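Local atomic coordinates of glycosylation Associate Protein 2 (Streptococcus agalactiae serotype V, PDB entry 6OYC), a protein that probably takes part in glycosylation and export of cell-surface glycoprotein through the accessory Sec system, as a component of the Gap123 complex. Residues Ile31-Ile36 against Leu65-Tyr70; Ser104-Arg109 against Thr286-Val291. All coordinates share one frame; numbering follows the deposited sequence.

Interaction 1 of 2, residues Ile31-Ile36 against Leu65-Tyr70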
loop_
_atom_site.group_PDB
_atom_site.type_symbol
_atom_site.label_atom_id
_atom_site.label_comp_id
_atom_site.label_asym_id
_atom_site.label_seq_id
_atom_site.Cartn_x
_atom_site.Cartn_y
_atom_site.Cartn_z
ATOM N N ILE B 31 3.112 22.294 25.310
ATOM C CA ILE B 31 2.165 23.179 25.979
ATOM C C ILE B 31 1.368 22.379 27.004
ATOM O O ILE B 31 1.056 21.200 26.805
ATOM C CB ILE B 31 1.195 23.883 25.002
ATOM C CG1 ILE B 31 0.443 22.863 24.153
ATOM C CG2 ILE B 31 1.929 24.884 24.128
ATOM C CD1 ILE B 31 -0.571 23.495 23.214
ATOM N N LYS B 32 1.040 23.042 28.111
ATOM C CA LYS B 32 0.114 22.482 29.069
ATOM C C LYS B 32 -1.282 22.454 28.456
ATOM O O LYS B 32 -1.581 23.219 27.536
ATOM C CB LYS B 32 0.128 23.296 30.364
ATOM C CG LYS B 32 1.480 23.327 31.073
ATOM C CD LYS B 32 1.711 22.058 31.888
ATOM C CE LYS B 32 2.462 22.340 33.190
ATOM N NZ LYS B 32 2.065 21.341 34.236
ATOM N N PRO B 33 -2.146 21.558 28.928
ATOM C CA PRO B 33 -3.490 21.464 28.340
ATOM C C PRO B 33 -4.281 22.756 28.424
ATOM O O PRO B 33 -5.111 23.021 27.547
ATOM C CB PRO B 33 -4.140 20.341 29.162
ATOM C CG PRO B 33 -2.999 19.510 29.628
ATOM C CD PRO B 33 -1.897 20.489 29.912
ATOM N N ASP B 34 -4.040 23.583 29.440
ATOM C CA ASP B 34 -4.690 24.886 29.545
ATOM C C ASP B 34 -4.082 25.937 28.625
ATOM O O ASP B 34 -4.524 27.089 28.660
ATOM C CB ASP B 34 -4.603 25.384 30.982
ATOM C CG ASP B 34 -3.187 25.300 31.515
ATOM O OD1 ASP B 34 -2.370 26.192 31.186
ATOM O OD2 ASP B 34 -2.873 24.301 32.212
ATOM N N GLN B 35 -3.075 25.595 27.820
ATOM C CA GLN B 35 -2.422 26.566 26.950
ATOM C C GLN B 35 -2.851 26.434 25.504
ATOM O O GLN B 35 -2.293 27.118 24.643
ATOM C CB GLN B 35 -0.903 26.426 27.031
ATOM C CG GLN B 35 -0.295 26.779 28.352
ATOM C CD GLN B 35 1.212 26.674 28.302
ATOM O OE1 GLN B 35 1.775 25.575 28.313
ATOM N NE2 GLN B 35 1.875 27.816 28.217
ATOM N N ILE B 36 -3.821 25.568 25.219
ATOM C CA ILE B 36 -4.188 25.283 23.835
ATOM C C ILE B 36 -4.630 26.550 23.113
ATOM O O ILE B 36 -4.288 26.766 21.937
ATOM C CB ILE B 36 -5.276 24.202 23.798
ATOM C CG1 ILE B 36 -4.672 22.878 24.240
ATOM C CG2 ILE B 36 -5.857 24.085 22.394
ATOM C CD1 ILE B 36 -5.661 21.730 24.211
ATOM N N LEU B 65 -0.461 13.433 22.549
ATOM C CA LEU B 65 -1.399 13.663 23.642
ATOM C C LEU B 65 -1.037 12.707 24.772
ATOM O O LEU B 65 -1.159 11.487 24.624
ATOM C CB LEU B 65 -2.839 13.465 23.162
ATOM C CG LEU B 65 -3.294 14.411 22.040
ATOM C CD1 LEU B 65 -4.738 14.114 21.579
ATOM C CD2 LEU B 65 -3.156 15.870 22.473
ATOM N N THR B 66 -0.575 13.246 25.892
ATOM C CA THR B 66 -0.092 12.381 26.959
ATOM C C THR B 66 -1.072 12.214 28.115
ATOM O O THR B 66 -0.762 11.459 29.038
ATOM C CB THR B 66 1.252 12.884 27.502
ATOM O OG1 THR B 66 1.108 14.230 27.978
ATOM C CG2 THR B 66 2.347 12.826 26.411
ATOM N N GLU B 67 -2.235 12.874 28.096
ATOM C CA GLU B 67 -3.203 12.779 29.187
ATOM C C GLU B 67 -4.424 11.966 28.770
ATOM O O GLU B 67 -4.723 11.799 27.583
ATOM C CB GLU B 67 -3.670 14.166 29.653
ATOM C CG GLU B 67 -2.561 15.163 29.857
ATOM C CD GLU B 67 -1.526 14.662 30.844
ATOM O OE1 GLU B 67 -1.921 14.212 31.945
ATOM O OE2 GLU B 67 -0.318 14.710 30.514
ATOM N N GLN B 68 -5.150 11.462 29.771
ATOM C CA GLN B 68 -6.325 10.660 29.453
ATOM C C GLN B 68 -7.451 11.515 28.888
ATOM O O GLN B 68 -8.100 11.135 27.902
ATOM C CB GLN B 68 -6.813 9.907 30.680
ATOM C CG GLN B 68 -8.163 9.288 30.422
ATOM C CD GLN B 68 -8.416 8.062 31.251
ATOM O OE1 GLN B 68 -8.660 6.981 30.716
ATOM N NE2 GLN B 68 -8.369 8.218 32.567
ATOM N N THR B 69 -7.691 12.674 29.490
ATOM C CA THR B 69 -8.850 13.491 29.175
ATOM C C THR B 69 -8.438 14.944 28.999
ATOM O O THR B 69 -7.654 15.473 29.792
ATOM C CB THR B 69 -9.899 13.367 30.297
ATOM O OG1 THR B 69 -10.205 11.976 30.508
ATOM C CG2 THR B 69 -11.171 14.154 29.945
ATOM N N TYR B 70 -8.960 15.590 27.964
ATOM C CA TYR B 70 -8.747 17.020 27.785
ATOM C C TYR B 70 -10.080 17.750 27.873
ATOM O O TYR B 70 -11.142 17.169 27.661
ATOM C CB TYR B 70 -8.076 17.331 26.441
ATOM C CG TYR B 70 -6.683 16.759 26.349
ATOM C CD1 TYR B 70 -6.495 15.400 26.175
ATOM C CD2 TYR B 70 -5.564 17.574 26.458
ATOM C CE1 TYR B 70 -5.237 14.864 26.108
ATOM C CE2 TYR B 70 -4.296 17.046 26.396
ATOM C CZ TYR B 70 -4.144 15.685 26.220
ATOM O OH TYR B 70 -2.906 15.130 26.154
#

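Interaction 2 of 2, residues Ser104-Arg109 against Thr286-Val291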
loop_
_atom_site.group_PDB
_atom_site.type_symbol
_atom_site.label_atom_id
_atom_site.label_comp_id
_atom_site.label_asym_id
_atom_site.label_seq_id
_atom_site.Cartn_x
_atom_site.Cartn_y
_atom_site.Cartn_z
ATOM N N SER B 104 -11.842 11.199 14.988
ATOM C CA SER B 104 -11.816 11.946 13.741
ATOM C C SER B 104 -10.410 12.018 13.164
ATOM O O SER B 104 -10.257 12.220 11.954
ATOM C CB SER B 104 -12.375 13.354 13.942
ATOM O OG SER B 104 -11.422 14.182 14.570
ATOM N N LYS B 105 -9.382 11.845 13.993
ATOM C CA LYS B 105 -8.009 11.924 13.524
ATOM C C LYS B 105 -7.345 10.557 13.426
ATOM O O LYS B 105 -6.121 10.489 13.245
ATOM C CB LYS B 105 -7.192 12.837 14.437
ATOM C CG LYS B 105 -7.725 14.250 14.529
ATOM C CD LYS B 105 -7.799 14.893 13.161
ATOM C CE LYS B 105 -7.927 16.398 13.275
ATOM N NZ LYS B 105 -8.065 17.016 11.938
ATOM N N MET B 106 -8.124 9.478 13.528
ATOM C CA MET B 106 -7.605 8.111 13.559
ATOM C C MET B 106 -6.361 8.009 14.435
ATOM O O MET B 106 -5.343 7.463 14.025
ATOM C CB MET B 106 -7.295 7.593 12.150
ATOM C CG MET B 106 -8.460 7.727 11.176
ATOM S SD MET B 106 -9.895 6.736 11.675
ATOM C CE MET B 106 -9.422 5.121 11.066
ATOM N N ALA B 107 -6.443 8.569 15.643
ATOM C CA ALA B 107 -5.272 8.659 16.500
ATOM C C ALA B 107 -4.596 7.301 16.633
ATOM O O ALA B 107 -5.260 6.283 16.836
ATOM C CB ALA B 107 -5.658 9.180 17.878
ATOM N N GLN B 108 -3.274 7.296 16.486
ATOM C CA GLN B 108 -2.475 6.100 16.712
ATOM C C GLN B 108 -2.223 5.928 18.203
ATOM O O GLN B 108 -2.000 6.900 18.932
ATOM C CB GLN B 108 -1.137 6.181 15.957
ATOM C CG GLN B 108 -1.262 6.515 14.461
ATOM C CD GLN B 108 -0.102 5.969 13.635
ATOM O OE1 GLN B 108 0.341 4.847 13.859
ATOM N NE2 GLN B 108 0.393 6.763 12.674
ATOM N N ARG B 109 -2.266 4.688 18.657
ATOM C CA ARG B 109 -2.068 4.380 20.061
ATOM C C ARG B 109 -0.637 3.906 20.260
ATOM O O ARG B 109 -0.152 3.057 19.510
ATOM C CB ARG B 109 -3.068 3.319 20.522
ATOM C CG ARG B 109 -4.517 3.739 20.330
ATOM C CD ARG B 109 -4.897 4.854 21.297
ATOM N NE ARG B 109 -6.349 4.988 21.435
ATOM C CZ ARG B 109 -7.034 4.694 22.542
ATOM N NH1 ARG B 109 -6.413 4.255 23.629
ATOM N NH2 ARG B 109 -8.351 4.861 22.566
ATOM N N THR B 286 -3.485 -1.235 2.254
ATOM C CA THR B 286 -4.647 -0.366 2.223
ATOM C C THR B 286 -4.327 0.919 2.959
ATOM O O THR B 286 -3.578 0.925 3.936
ATOM C CB THR B 286 -5.891 -1.050 2.854
ATOM O OG1 THR B 286 -5.609 -1.396 4.211
ATOM C CG2 THR B 286 -6.265 -2.318 2.090
ATOM N N TYR B 287 -4.894 2.013 2.472
ATOM C CA TYR B 287 -4.851 3.282 3.178
ATOM C C TYR B 287 -6.275 3.793 3.328
ATOM O O TYR B 287 -7.060 3.736 2.378
ATOM C CB TYR B 287 -4.000 4.315 2.437
ATOM C CG TYR B 287 -4.018 5.636 3.163
ATOM C CD1 TYR B 287 -3.282 5.806 4.319
ATOM C CD2 TYR B 287 -4.819 6.687 2.725
ATOM C CE1 TYR B 287 -3.304 6.979 5.003
ATOM C CE2 TYR B 287 -4.857 7.879 3.405
ATOM C CZ TYR B 287 -4.096 8.017 4.547
ATOM O OH TYR B 287 -4.113 9.194 5.239
ATOM N N PHE B 288 -6.609 4.308 4.508
ATOM C CA PHE B 288 -7.986 4.714 4.775
ATOM C C PHE B 288 -8.027 6.060 5.488
ATOM O O PHE B 288 -7.354 6.242 6.506
ATOM C CB PHE B 288 -8.708 3.643 5.598
ATOM C CG PHE B 288 -10.027 4.090 6.185
ATOM C CD1 PHE B 288 -11.141 4.290 5.373
ATOM C CD2 PHE B 288 -10.160 4.265 7.556
ATOM C CE1 PHE B 288 -12.369 4.681 5.926
ATOM C CE2 PHE B 288 -11.380 4.646 8.116
ATOM C CZ PHE B 288 -12.488 4.855 7.298
ATOM N N ASP B 289 -8.820 6.986 4.952
ATOM C CA ASP B 289 -9.039 8.311 5.545
ATOM C C ASP B 289 -10.547 8.520 5.666
ATOM O O ASP B 289 -11.230 8.646 4.627
ATOM C CB ASP B 289 -8.399 9.411 4.691
ATOM C CG ASP B 289 -8.436 10.798 5.355
ATOM O OD1 ASP B 289 -9.133 10.997 6.373
ATOM O OD2 ASP B 289 -7.759 11.713 4.842
ATOM N N PRO B 290 -11.110 8.558 6.882
ATOM C CA PRO B 290 -12.573 8.722 7.007
ATOM C C PRO B 290 -13.061 10.126 6.702
ATOM O O PRO B 290 -14.262 10.301 6.508
ATOM C CB PRO B 290 -12.842 8.356 8.474
ATOM C CG PRO B 290 -11.611 8.841 9.174
ATOM C CD PRO B 290 -10.446 8.592 8.198
ATOM N N VAL B 291 -12.183 11.129 6.693
ATOM C CA VAL B 291 -12.519 12.509 6.339
ATOM C C VAL B 291 -13.698 13.017 7.176
ATOM O O VAL B 291 -13.576 13.131 8.400
ATOM C CB VAL B 291 -12.759 12.629 4.823
ATOM C CG1 VAL B 291 -12.775 14.122 4.360
ATOM C CG2 VAL B 291 -11.650 11.868 4.090
HETATM O O HOH W 1 -10.935 13.245 9.532
#

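Interaction 1 of 2, residues Ile31-Ile36 against Leu65-Tyr70
P33 and Y70 carry this contact, with I36 and E67 at its borders. P33 CB comes to 4.1 Å from Y70 CD2, and it meets the phenol ring obliquely. The pyrrolidine also reaches the chain of E67, with P33 CG 4.4 Å from E67 CG. I36 adds a looser approach, its CD1 lying 4.7 Å from Y70 CD2. The touching groups are apolar carbons, so the join is van der Waals packing between two loops.

Each loop is tied up within itself. P33 is the second residue of a type I turn that Q35 N closes on K32 O at 2.8 Å. The Q35 side chain folds back over the same turn. Its OE1 takes K32 N at 2.6 Å on a lone pair in the carbonyl plane, nearly straight at 165°. The turn leads straight into helix 36-52, with Q35 at the N-cap position. Both loops follow strands of the N-terminal parallel sheet, whose order 2-1-3-4-5 is that of flavodoxin-like folds. Strand 6-11 runs between strands 26-31 and 62-65, so the contact bridges over its C-terminal end.

The Y70 ring is held at its far end. CG stands anti to the carbonyl carbon (chi1 -64°), and this carries the ring back along its own loop. There Y70 OH accepts E67 N at 3.1 Å, with an N-H...O angle of 161°, and it donates to V11 O of strand 6-11. The E67 carboxylate curls towards T66, whose OG1 donates to E67 OE2 at 2.9 Å, on the anti side and somewhat out of plane. E67 OE2 also receives E13 N. K32 NZ forms a salt bridge with E13 OE1, so both loops engage E13.

Interaction 2 of 2, residues Ser104-Arg109 against Thr286-Val291
M106 packs its bent side chain on F288 and P290 from a Schellman motif that ends helix 96-104. The second segment finishes strand 283-289 of the C-terminal sheet, which is of alpha/beta-hydrolase type. The contact therefore joins this domain to the N-terminal one.

S104 closes the helix. Its carbonyl O accepts a water at 2.7 Å, and the same water donates to V291 O at 2.9 Å. K105 turns away from the other segment, and its NZ binds S78 O and F81 O. M106 follows with positive phi (42°), as the C-prime residue of the motif. Its chain bends at chi2 and chi3. It slides past P290 in the opposite direction and crosses F288 at about a right angle. M106 CG lies 3.7 Å from P290 CD, and SD is equally near P290 CG. F357 and L358 of helix 341-358 add to this apolar patch. At the end of strand 283-289, D289 OD1 takes V291 N at 3.1 Å from above the carboxylate plane, in an Asx turn around P290. The methyl CE of M106 ends at the rim of F288, in the ring plane, 3.6 Å from CE2.

Overall arrangement
From the N terminus, the chain lays down strands 6-11 and 26-31 and then makes the first loop of interaction 1. It passes through helix 36-52 and strand 62-65, and interaction 1 closes within the N-terminal domain. After strand 86-89, the end of helix 96-104 opens interaction 2. That contact closes only after 176 residues, rich in the strands of the antiparallel sheets, when the chain reaches strand 283-289. The two stand in series and neither nest nor cross. The centres of interactions 1 and 2 are about 21 Å apart, their nearest atoms about 6 Å apart. Interaction 1 joins two loops of the N-terminal domain across strand 6-11, while interaction 2 ties that domain to the hydrolase-like sheet.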